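Local coordinates for protein galectin (Xenopus laevis, PDB 3WUC) that is a skin proto-type galectin, a beta-sandwich lectin that binds a galactose-containing glycan and probably lactose and laminin, at residues 33-38 / 127-132. Residues are numbered along the deposited sequence; the frame is centred on the assembly and turned at random.
Sequences NRFAVD and NNIELI. With GAL (beta-D-galactopyranose), chain D.
The galectin beta-sandwich offers a compact example of how one chain passes from one sheet to the other: strand 120-127, in the sheet that carries the sugar site, ends beside strand 36-39, turns at Asn128 and continues as strand 129-136 of the opposite sheet. Ala36 and Asn127 form the antiparallel hydrogen-bonded pair at this end, Ala36 N to Asn127 O and Asn127 N to Ala36 O, both 2.9 Å. Asn128, with positive phi (57°), then bends the chain away. Its ND2 donates to Arg34 O at 2.8 Å, nearly along the C=O axis and within 1° of the amide plane; Thr32 OG1 also donates to Arg34 O, so two donors grip this carbonyl. Asn128 OD1 accepts from Glu6 N, which fixes the rotation of the amide. A water accepts from Asn128 ND2 and lies within reach of Asn33 OD1, while Asn33 ND2 bonds to Ser2 O.

Beyond the turn, Ile129 is directed toward 33-38, and its CG2 and CD1 branches touch Phe35 CD2 and CE2, both at 4.0 Å; Phe84 meets the same ring edge-to-face. On the sheet surface that bears Ala36 and Asn127, the Asn127 and Asp38 side chains cross at about a right angle, their planes 70° apart, with Asn127 ND2 3.5 Å from Asp38 OD2. Asn127 OD1 is held by Arg10, Asp38 OD1 by His49, whose NE2 hydrogen-bonds to the galactose, and a malonate, probably from the crystallisation liquor, sits beside both side chains.

The Arg34 side chain, extended from CG to NE and flanked by Tyr56 in a cation-pi contact, has its guanidinium held by Met3 O and Asn51 OD1. It forks around galactose O3, which lies in its plane and accepts from both Arg34 NH1 and Arg34 NH2 at 3.0 Å.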
loop_
_atom_site.group_PDB
_atom_site.type_symbol
_atom_site.label_atom_id
_atom_site.label_comp_id
_atom_site.label_asym_id
_atom_site.label_seq_id
_atom_site.Cartn_x
_atom_site.Cartn_y
_atom_site.Cartn_z
ATOM N N ASN B 33 15.327 12.520 19.884
ATOM C CA ASN B 33 16.745 12.340 19.762
ATOM C C ASN B 33 17.196 11.156 18.885
ATOM O O ASN B 33 18.305 11.046 18.478
ATOM C CB ASN B 33 17.434 12.352 21.125
ATOM C CG ASN B 33 16.972 11.260 22.050
ATOM O OD1 ASN B 33 16.134 10.383 21.737
ATOM N ND2 ASN B 33 17.442 11.365 23.291
ATOM N N ARG B 34 16.300 10.167 18.753
ATOM C CA ARG B 34 16.631 8.914 18.095
ATOM C C ARG B 34 15.327 8.122 17.990
ATOM O O ARG B 34 14.335 8.383 18.727
ATOM C CB ARG B 34 17.694 8.131 18.875
ATOM C CG ARG B 34 17.204 7.527 20.168
ATOM C CD ARG B 34 18.337 6.801 20.808
ATOM N NE ARG B 34 17.982 6.192 22.081
ATOM C CZ ARG B 34 18.225 4.952 22.420
ATOM N NH1 ARG B 34 18.858 4.048 21.661
ATOM N NH2 ARG B 34 17.852 4.593 23.682
ATOM N N PHE B 35 15.344 7.168 17.055
ATOM C CA PHE B 35 14.231 6.210 16.909
ATOM C C PHE B 35 14.762 4.874 16.524
ATOM O O PHE B 35 15.902 4.699 16.080
ATOM C CB PHE B 35 13.165 6.730 15.928
ATOM C CG PHE B 35 13.506 6.613 14.452
ATOM C CD1 PHE B 35 14.258 7.567 13.846
ATOM C CD2 PHE B 35 13.057 5.538 13.741
ATOM C CE1 PHE B 35 14.537 7.477 12.457
ATOM C CE2 PHE B 35 13.365 5.378 12.399
ATOM C CZ PHE B 35 14.101 6.336 11.781
ATOM N N ALA B 36 13.995 3.804 16.660
ATOM C CA ALA B 36 14.471 2.502 16.324
ATOM C C ALA B 36 13.396 1.613 15.784
ATOM O O ALA B 36 12.207 1.730 16.226
ATOM C CB ALA B 36 15.066 1.787 17.554
ATOM N N VAL B 37 13.822 0.713 14.911
ATOM C CA VAL B 37 13.018 -0.453 14.493
ATOM C C VAL B 37 13.869 -1.673 14.789
ATOM O O VAL B 37 15.043 -1.774 14.451
ATOM C CB VAL B 37 12.660 -0.438 12.977
ATOM C CG1 VAL B 37 11.817 -1.677 12.668
ATOM C CG2 VAL B 37 11.884 0.792 12.627
ATOM N N ASP B 38 13.300 -2.593 15.578
ATOM C CA ASP B 38 13.966 -3.769 16.078
ATOM C C ASP B 38 13.313 -5.021 15.553
ATOM O O ASP B 38 12.071 -5.148 15.458
ATOM C CB ASP B 38 13.821 -3.884 17.592
ATOM C CG ASP B 38 14.483 -2.775 18.360
ATOM O OD1 ASP B 38 15.518 -2.211 17.886
ATOM O OD2 ASP B 38 13.998 -2.465 19.465
ATOM N N ASN B 127 10.106 2.160 18.204
ATOM C CA ASN B 127 10.366 3.021 19.338
ATOM C C ASN B 127 10.608 4.437 18.771
ATOM O O ASN B 127 11.451 4.656 17.853
ATOM C CB ASN B 127 11.581 2.510 20.154
ATOM C CG ASN B 127 11.307 1.155 20.866
ATOM O OD1 ASN B 127 10.260 0.950 21.394
ATOM N ND2 ASN B 127 12.250 0.285 20.868
ATOM N N ASN B 128 9.883 5.405 19.345
ATOM C CA ASN B 128 9.897 6.814 18.915
ATOM C C ASN B 128 9.523 6.986 17.411
ATOM O O ASN B 128 9.944 7.942 16.746
ATOM C CB ASN B 128 11.312 7.364 19.193
ATOM C CG ASN B 128 11.437 7.956 20.599
ATOM O OD1 ASN B 128 10.472 7.914 21.363
ATOM N ND2 ASN B 128 12.587 8.544 20.916
ATOM N N ILE B 129 8.683 6.105 16.939
ATOM C CA ILE B 129 8.121 6.232 15.594
ATOM C C ILE B 129 6.758 5.605 15.596
ATOM O O ILE B 129 6.531 4.496 16.144
ATOM C CB ILE B 129 9.126 5.592 14.596
ATOM C CG1 ILE B 129 8.469 5.603 13.192
ATOM C CG2 ILE B 129 9.485 4.162 14.939
ATOM C CD1 ILE B 129 9.359 5.144 12.040
ATOM N N GLU B 130 5.779 6.286 15.030
ATOM C CA GLU B 130 4.407 5.936 15.062
ATOM C C GLU B 130 4.063 5.125 13.837
ATOM O O GLU B 130 4.356 5.591 12.729
ATOM C CB GLU B 130 3.573 7.211 15.134
ATOM C CG GLU B 130 2.122 7.166 14.882
ATOM C CD GLU B 130 1.504 8.593 15.067
ATOM O OE1 GLU B 130 2.237 9.655 14.995
ATOM O OE2 GLU B 130 0.292 8.643 15.285
ATOM N N LEU B 131 3.471 3.962 13.979
ATOM C CA LEU B 131 3.154 3.121 12.839
ATOM C C LEU B 131 2.270 3.783 11.810
ATOM O O LEU B 131 1.237 4.335 12.165
ATOM C CB LEU B 131 2.448 1.840 13.306
ATOM C CG LEU B 131 2.190 0.795 12.206
ATOM C CD1 LEU B 131 3.441 0.229 11.563
ATOM C CD2 LEU B 131 1.278 -0.283 12.827
ATOM N N ILE B 132 2.651 3.684 10.518
ATOM C CA ILE B 132 1.750 3.959 9.409
ATOM C C ILE B 132 1.354 2.646 8.770
ATOM O O ILE B 132 0.143 2.419 8.545
ATOM C CB ILE B 132 2.348 4.950 8.403
ATOM C CG1 ILE B 132 2.474 6.320 9.042
ATOM C CG2 ILE B 132 1.495 5.022 7.143
ATOM C CD1 ILE B 132 3.370 7.227 8.235
HETATM C C1 GAL D . 22.778 1.887 23.897
HETATM C C2 GAL D . 21.374 2.423 23.984
HETATM C C3 GAL D . 20.373 1.367 23.570
HETATM C C4 GAL D . 20.774 0.800 22.213
HETATM C C5 GAL D . 22.245 0.331 22.287
HETATM C C6 GAL D . 22.685 -0.204 20.940
HETATM O O2 GAL D . 21.141 2.731 25.381
HETATM O O3 GAL D . 19.060 1.845 23.658
HETATM O O4 GAL D . 20.533 1.778 21.169
HETATM O O5 GAL D . 23.055 1.454 22.598
HETATM O O6 GAL D . 24.054 -0.573 20.923
HETATM O O HOH W 1 13.561 9.601 23.554
#